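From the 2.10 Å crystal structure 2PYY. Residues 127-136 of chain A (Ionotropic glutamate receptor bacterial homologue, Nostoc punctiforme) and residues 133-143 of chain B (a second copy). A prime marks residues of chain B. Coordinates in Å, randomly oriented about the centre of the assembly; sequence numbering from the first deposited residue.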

# COMPACT_ATOMS: atom_id res chain seq x y z
N LEU A 127 -6.60 -19.71 -8.40
CA LEU A 127 -5.29 -20.34 -8.23
C LEU A 127 -4.62 -19.90 -6.94
O LEU A 127 -4.08 -20.72 -6.21
N ARG A 128 -4.68 -18.60 -6.65
CA ARG A 128 -4.08 -18.10 -5.42
C ARG A 128 -4.76 -18.68 -4.18
O ARG A 128 -4.10 -19.11 -3.24
N GLU A 129 -6.09 -18.73 -4.20
CA GLU A 129 -6.81 -19.26 -3.07
C GLU A 129 -6.54 -20.75 -2.83
O GLU A 129 -6.74 -21.23 -1.72
N HIS A 130 -6.08 -21.45 -3.86
CA HIS A 130 -5.77 -22.87 -3.76
C HIS A 130 -4.27 -23.09 -3.58
O HIS A 130 -3.78 -24.22 -3.68
N HIS A 131 -3.56 -22.00 -3.34
CA HIS A 131 -2.12 -22.01 -3.09
C HIS A 131 -1.33 -22.67 -4.21
O HIS A 131 -0.48 -23.52 -3.98
N ILE A 132 -1.65 -22.27 -5.43
CA ILE A 132 -0.95 -22.77 -6.60
C ILE A 132 -0.13 -21.58 -7.09
O ILE A 132 -0.60 -20.44 -7.07
N SER A 133 1.10 -21.84 -7.52
CA SER A 133 1.94 -20.75 -8.02
C SER A 133 1.34 -20.33 -9.36
O SER A 133 1.13 -21.15 -10.25
N VAL A 134 1.04 -19.04 -9.47
CA VAL A 134 0.43 -18.52 -10.68
C VAL A 134 1.24 -17.39 -11.31
O VAL A 134 1.61 -16.42 -10.64
N LEU A 135 1.52 -17.54 -12.60
CA LEU A 135 2.25 -16.54 -13.36
C LEU A 135 1.15 -15.64 -13.91
O LEU A 135 0.39 -16.05 -14.80
N GLU A 136 1.03 -14.44 -13.36
CA GLU A 136 0.00 -13.49 -13.79
C GLU A 136 0.55 -12.50 -14.80
O GLU A 136 1.35 -11.62 -14.46
N SER B 133 4.82 -8.92 -15.43
CA SER B 133 4.45 -10.32 -15.25
C SER B 133 4.99 -10.77 -13.91
O SER B 133 6.19 -10.69 -13.64
N VAL B 134 4.09 -11.25 -13.06
CA VAL B 134 4.46 -11.68 -11.72
C VAL B 134 4.08 -13.11 -11.37
O VAL B 134 2.95 -13.56 -11.60
N LEU B 135 5.05 -13.81 -10.80
CA LEU B 135 4.89 -15.18 -10.36
C LEU B 135 4.58 -15.13 -8.87
O LEU B 135 5.49 -15.07 -8.04
N GLU B 136 3.30 -15.13 -8.54
CA GLU B 136 2.85 -15.08 -7.16
C GLU B 136 2.86 -16.48 -6.56
O GLU B 136 2.03 -17.34 -6.91
N VAL B 137 3.81 -16.71 -5.65
CA VAL B 137 3.94 -18.01 -5.00
C VAL B 137 3.31 -18.00 -3.62
O VAL B 137 3.24 -16.97 -2.97
N PRO B 138 2.83 -19.15 -3.14
CA PRO B 138 2.19 -19.26 -1.83
C PRO B 138 3.15 -19.29 -0.66
O PRO B 138 2.75 -19.14 0.49
N LYS B 139 4.44 -19.45 -0.96
CA LYS B 139 5.48 -19.53 0.08
C LYS B 139 6.66 -18.64 -0.27
O LYS B 139 7.20 -18.72 -1.37
N ILE B 140 7.07 -17.79 0.66
CA ILE B 140 8.19 -16.89 0.42
C ILE B 140 9.42 -17.64 -0.10
O ILE B 140 10.10 -17.20 -1.02
N GLU B 141 9.69 -18.80 0.49
CA GLU B 141 10.84 -19.58 0.09
C GLU B 141 10.76 -19.99 -1.39
O GLU B 141 11.78 -20.10 -2.07
N GLU B 142 9.54 -20.19 -1.88
CA GLU B 142 9.36 -20.60 -3.27
C GLU B 142 9.70 -19.48 -4.24
O GLU B 142 10.01 -19.74 -5.41
N ALA B 143 9.66 -18.24 -3.78
CA ALA B 143 9.99 -17.12 -4.64
C ALA B 143 11.50 -17.15 -4.88
O ALA B 143 11.95 -16.96 -6.01

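The two strands run antiparallel, their N-to-C directions 167° apart, and the register centres on Leu135 facing Leu135′ (CA to CA 4.2 Å). Four backbone hydrogen bonds flank that pair: Val134 N to Glu136′ O (3.2 Å), Glu136′ N to Val134 O (3.0 Å), Glu136 N to Val134′ O (2.7 Å) and Val134′ N to Glu136 O (3.1 Å). This register decides which side chains become neighbours.

On one face lie Leu135 and Leu135′, both with chi1 t and chi2 p. Their contact is loose, Leu135 CB to Leu135′ CD1 at 4.2 Å. The other face carries Val134, Glu136, Val134′ and Glu136′. Both valines are p, and each packs a methyl against the stem of the opposing glutamate: Val134 CG1 lies 4.1 Å from Glu136′ CB, and Val134′ CG1 lies 3.9 Å from Glu136 CB.

The glutamates share chi1 m and chi2 t, extended conformations whose ends converge, bringing Glu136 OE2 to 2.6 Å from Glu136′ OE2. The geometry does not settle whether a proton lies between these oxygens; the Arg128 side chain reaches the same carboxylate pair. With chi1 m, chi2 t and chi3 m, its chain starts sideways but ends near the carboxylates. Arg128 NE forms a salt bridge with Glu136 OE2, including a weak hydrogen bond (3.4 Å, 134°), and a long one with Glu136′ OE1 (3.9 Å). Glu136′ OE2 is also hydrogen-bonded elsewhere in the structure.

Beyond the ladder, Pro138′, with a C-gamma endo ring, points toward the other stretch. Its CB meets His131 CB at 3.9 Å, while its CD lies 3.4 Å from Ser133 OG. That hydroxyl, at chi1 m, also approaches Val137′ CG1 at 3.3 Å. Nearby, water 1 donates to Ile132 O (2.7 Å) and Glu136′ O (2.8 Å), bridging carbonyls that lie 4.1 Å apart, Ile132 O to Glu136′ O.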

# COMPACT_ATOMS: atom_id res chain seq x y z
CB LEU A 127 -4.39 -20.02 -9.43
CG LEU A 127 -4.86 -20.61 -10.76
CD1 LEU A 127 -3.98 -20.05 -11.90
CD2 LEU A 127 -4.75 -22.13 -10.71
CB ARG A 128 -4.14 -16.56 -5.37
CG ARG A 128 -3.12 -15.88 -6.27
CD ARG A 128 -3.07 -14.36 -6.09
NE ARG A 128 -4.18 -13.68 -6.74
CZ ARG A 128 -5.36 -13.46 -6.18
NH1 ARG A 128 -5.59 -13.86 -4.94
NH2 ARG A 128 -6.32 -12.85 -6.87
CB GLU A 129 -8.31 -19.03 -3.25
CG GLU A 129 -8.71 -17.57 -3.17
CD GLU A 129 -10.19 -17.36 -3.47
OE1 GLU A 129 -10.67 -16.23 -3.26
OE2 GLU A 129 -10.84 -18.33 -3.91
CB HIS A 130 -6.27 -23.61 -5.00
CG HIS A 130 -7.76 -23.75 -5.05
ND1 HIS A 130 -8.40 -24.94 -4.77
CD2 HIS A 130 -8.74 -22.84 -5.27
CE1 HIS A 130 -9.71 -24.75 -4.80
NE2 HIS A 130 -9.94 -23.49 -5.10
CB HIS A 131 -1.85 -22.69 -1.74
CG HIS A 131 -2.84 -22.31 -0.68
ND1 HIS A 131 -3.89 -23.12 -0.33
CD2 HIS A 131 -3.02 -21.15 -0.01
CE1 HIS A 131 -4.69 -22.47 0.50
NE2 HIS A 131 -4.18 -21.27 0.71
CB ILE A 132 -1.94 -23.17 -7.74
CG1 ILE A 132 -2.89 -24.29 -7.27
CG2 ILE A 132 -1.15 -23.59 -8.97
CD1 ILE A 132 -2.16 -25.54 -6.71
CB SER A 133 3.39 -21.22 -8.19
OG SER A 133 4.05 -21.25 -6.94
CB VAL A 134 -1.02 -18.02 -10.40
CG1 VAL A 134 -1.01 -16.98 -9.28
CG2 VAL A 134 -1.64 -17.43 -11.66
CB LEU A 135 3.03 -17.20 -14.50
CG LEU A 135 3.75 -16.28 -15.50
CD1 LEU A 135 4.76 -15.40 -14.77
CD2 LEU A 135 4.45 -17.13 -16.55
CB GLU A 136 -0.55 -12.73 -12.58
CG GLU A 136 -1.41 -13.59 -11.66
CD GLU A 136 -1.93 -12.80 -10.46
OE1 GLU A 136 -2.33 -11.63 -10.64
OE2 GLU A 136 -1.95 -13.36 -9.35
CB SER B 133 5.01 -11.18 -16.38
OG SER B 133 4.33 -10.92 -17.60
CB VAL B 134 3.84 -10.74 -10.67
CG1 VAL B 134 2.33 -10.64 -10.91
CG2 VAL B 134 4.13 -11.25 -9.26
CB LEU B 135 6.18 -15.96 -10.60
CG LEU B 135 6.14 -17.40 -10.13
CD1 LEU B 135 5.19 -18.20 -11.00
CD2 LEU B 135 7.54 -18.00 -10.19
CB GLU B 136 1.45 -14.47 -7.08
CG GLU B 136 1.40 -13.00 -7.49
CD GLU B 136 0.04 -12.35 -7.25
OE1 GLU B 136 -0.52 -12.52 -6.14
OE2 GLU B 136 -0.46 -11.65 -8.15
CB VAL B 137 5.42 -18.42 -4.88
CG1 VAL B 137 5.99 -18.66 -6.27
CG2 VAL B 137 6.21 -17.35 -4.16
CB PRO B 138 1.39 -20.55 -1.95
CG PRO B 138 2.35 -21.42 -2.74
CD PRO B 138 2.81 -20.45 -3.84
CB LYS B 139 5.98 -20.98 0.20
CG LYS B 139 5.28 -21.87 1.21
CD LYS B 139 5.98 -21.79 2.57
CE LYS B 139 5.51 -22.87 3.55
NZ LYS B 139 6.31 -22.83 4.84
CB ILE B 140 8.60 -16.13 1.69
CG1 ILE B 140 9.98 -15.50 1.49
CG2 ILE B 140 8.58 -17.08 2.89
CD1 ILE B 140 10.48 -14.73 2.66
CB GLU B 141 10.96 -20.83 0.97
CG GLU B 141 12.33 -21.45 0.95
CD GLU B 141 13.38 -20.59 1.64
OE1 GLU B 141 14.57 -20.89 1.48
OE2 GLU B 141 13.00 -19.62 2.34
CB GLU B 142 7.93 -21.08 -3.50
CG GLU B 142 7.53 -22.22 -2.57
CD GLU B 142 6.09 -22.66 -2.76
OE1 GLU B 142 5.22 -21.78 -2.84
OE2 GLU B 142 5.84 -23.88 -2.82
CB ALA B 143 9.58 -15.80 -3.99
O HOH W 1 -0.28 -18.21 -5.50